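Local atomic coordinates of 2-hydroxyhepta-2,4-diene-1, 7-dioateisomerase (Mycobacterium abscessus, PDB entry 3R6O), a protein that belongs to the fumarylacetoacetate hydrolase family, binds magnesium and is probably an isomerase acting on 2-hydroxyhepta-2,4-diene-1,7-dioate. Residues Arg150-Leu155 and Ile190-Val195. Sequence-based numbering, arbitrary orientation.
Sequences RTSHAL and ITARDV
Asp194 reaches from the short helix 193-196 into the loop that holds Ser152 and His153. Asp194 CB lies 4.0 Å from Ala154 CB, an apolar touch at the root of the side chain. Rotation about CA-CB (chi1 52°) sets CG between the backbone N and the carbonyl carbon, 3.7 Å from Ala154 CB. Asp194 OD1 accepts a hydrogen bond from Ser152 OG at 2.7 Å through its syn lone pair. Asp194 OD2 accepts the N-H of His153 N at 2.8 Å (N-H...O angle 174°), on the syn side but 16° out of the carboxylate plane, so two bonds fix the carboxylate's rotation. Ser152 OG in turn accepts the N-H of Ala154 N at 3.2 Å, which defines an ST turn. Beyond this turn the loop enters strand 155-165, and Leu155 forms an antiparallel non-hydrogen-bonded pair with Ala192, the helix N-cap residue ending strand 181-192. Arg193 N donates to Ala154 O at 2.9 Å beside that pair, while its guanidinium forms salt bridges with Asp156 and Glu158, a known magnesium ligand of this protein that binds no ion in this chain. Leu155 CD1 also presses on Ile190 CG2 at 3.4 Å, tighter than usual for carbons, with Phe219 and Val146 touching both side chains.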
loop_
_atom_site.group_PDB
_atom_site.type_symbol
_atom_site.label_atom_id
_atom_site.label_comp_id
_atom_site.label_asym_id
_atom_site.label_seq_id
_atom_site.Cartn_x
_atom_site.Cartn_y
_atom_site.Cartn_z
ATOM N N ARG A 150 -15.905 15.631 1.914
ATOM C CA ARG A 150 -16.081 17.062 2.125
ATOM C C ARG A 150 -15.076 17.897 1.341
ATOM O O ARG A 150 -15.411 18.955 0.860
ATOM C CB ARG A 150 -15.909 17.433 3.624
ATOM C CG ARG A 150 -16.358 16.374 4.576
ATOM C CD ARG A 150 -16.716 16.926 5.949
ATOM N NE ARG A 150 -15.484 17.171 6.686
ATOM C CZ ARG A 150 -14.744 16.225 7.266
ATOM N NH1 ARG A 150 -15.109 14.943 7.225
ATOM N NH2 ARG A 150 -13.623 16.566 7.894
ATOM N N THR A 151 -13.847 17.411 1.218
ATOM C CA THR A 151 -12.768 18.165 0.558
ATOM C C THR A 151 -12.708 18.075 -1.004
ATOM O O THR A 151 -11.715 18.506 -1.604
ATOM C CB THR A 151 -11.416 17.733 1.132
ATOM O OG1 THR A 151 -11.265 16.318 0.982
ATOM C CG2 THR A 151 -11.334 18.049 2.615
ATOM N N SER A 152 -13.721 17.504 -1.665
ATOM C CA SER A 152 -13.662 17.342 -3.108
ATOM C C SER A 152 -14.952 17.728 -3.784
ATOM O O SER A 152 -16.046 17.327 -3.371
ATOM C CB SER A 152 -13.293 15.906 -3.516
ATOM O OG SER A 152 -13.297 15.794 -4.936
ATOM N N HIS A 153 -14.792 18.495 -4.851
ATOM C CA HIS A 153 -15.881 18.900 -5.731
ATOM C C HIS A 153 -15.598 18.404 -7.165
ATOM O O HIS A 153 -16.156 18.912 -8.130
ATOM C CB HIS A 153 -15.964 20.429 -5.724
ATOM C CG HIS A 153 -16.473 21.011 -4.438
ATOM N ND1 HIS A 153 -15.713 21.058 -3.288
ATOM C CD2 HIS A 153 -17.640 21.631 -4.144
ATOM C CE1 HIS A 153 -16.407 21.644 -2.325
ATOM N NE2 HIS A 153 -17.576 22.013 -2.823
ATOM N N ALA A 154 -14.746 17.388 -7.297
ATOM C CA ALA A 154 -14.386 16.875 -8.620
ATOM C C ALA A 154 -14.067 15.406 -8.527
ATOM O O ALA A 154 -12.951 15.000 -8.804
ATOM C CB ALA A 154 -13.200 17.651 -9.195
ATOM N N LEU A 155 -15.066 14.614 -8.135
ATOM C CA LEU A 155 -14.913 13.181 -7.976
ATOM C C LEU A 155 -15.166 12.445 -9.279
ATOM O O LEU A 155 -16.267 12.538 -9.865
ATOM C CB LEU A 155 -15.869 12.640 -6.897
ATOM C CG LEU A 155 -15.575 11.207 -6.423
ATOM C CD1 LEU A 155 -14.249 11.165 -5.710
ATOM C CD2 LEU A 155 -16.723 10.688 -5.538
ATOM N N ILE A 190 -11.622 5.220 -8.405
ATOM C CA ILE A 190 -12.248 6.496 -8.049
ATOM C C ILE A 190 -11.158 7.458 -7.609
ATOM O O ILE A 190 -10.317 7.108 -6.763
ATOM C CB ILE A 190 -13.229 6.379 -6.844
ATOM C CG1 ILE A 190 -14.356 5.348 -7.090
ATOM C CG2 ILE A 190 -13.792 7.822 -6.415
ATOM C CD1 ILE A 190 -15.400 5.693 -8.144
ATOM N N THR A 191 -11.251 8.684 -8.099
ATOM C CA THR A 191 -10.199 9.688 -7.954
ATOM C C THR A 191 -10.836 11.075 -7.757
ATOM O O THR A 191 -11.748 11.451 -8.483
ATOM C CB THR A 191 -9.303 9.717 -9.201
ATOM O OG1 THR A 191 -8.731 8.423 -9.397
ATOM C CG2 THR A 191 -8.152 10.744 -9.024
ATOM N N ALA A 192 -10.379 11.792 -6.741
ATOM C CA ALA A 192 -10.815 13.132 -6.437
ATOM C C ALA A 192 -9.777 14.014 -7.114
ATOM O O ALA A 192 -8.682 14.189 -6.591
ATOM C CB ALA A 192 -10.825 13.359 -4.922
ATOM N N ARG A 193 -10.110 14.541 -8.290
ATOM C CA ARG A 193 -9.086 15.112 -9.169
ATOM C C ARG A 193 -8.557 16.442 -8.653
ATOM O O ARG A 193 -7.401 16.809 -8.938
ATOM C CB ARG A 193 -9.622 15.268 -10.598
ATOM C CG ARG A 193 -9.927 13.949 -11.197
ATOM C CD ARG A 193 -9.493 13.805 -12.627
ATOM N NE ARG A 193 -10.063 12.587 -13.191
ATOM C CZ ARG A 193 -9.507 11.374 -13.172
ATOM N NH1 ARG A 193 -8.310 11.169 -12.625
ATOM N NH2 ARG A 193 -10.144 10.354 -13.748
ATOM N N ASP A 194 -9.405 17.160 -7.917
ATOM C CA ASP A 194 -9.035 18.445 -7.312
ATOM C C ASP A 194 -8.118 18.245 -6.112
ATOM O O ASP A 194 -7.210 19.024 -5.895
ATOM C CB ASP A 194 -10.254 19.284 -6.952
ATOM C CG ASP A 194 -11.318 18.550 -6.096
ATOM O OD1 ASP A 194 -11.373 17.306 -5.973
ATOM O OD2 ASP A 194 -12.198 19.287 -5.610
ATOM N N VAL A 195 -8.326 17.168 -5.362
ATOM C CA VAL A 195 -7.402 16.789 -4.304
ATOM C C VAL A 195 -6.053 16.300 -4.866
ATOM O O VAL A 195 -5.004 16.540 -4.298
ATOM C CB VAL A 195 -8.030 15.683 -3.444
ATOM C CG1 VAL A 195 -6.995 15.143 -2.491
ATOM C CG2 VAL A 195 -9.298 16.237 -2.706
#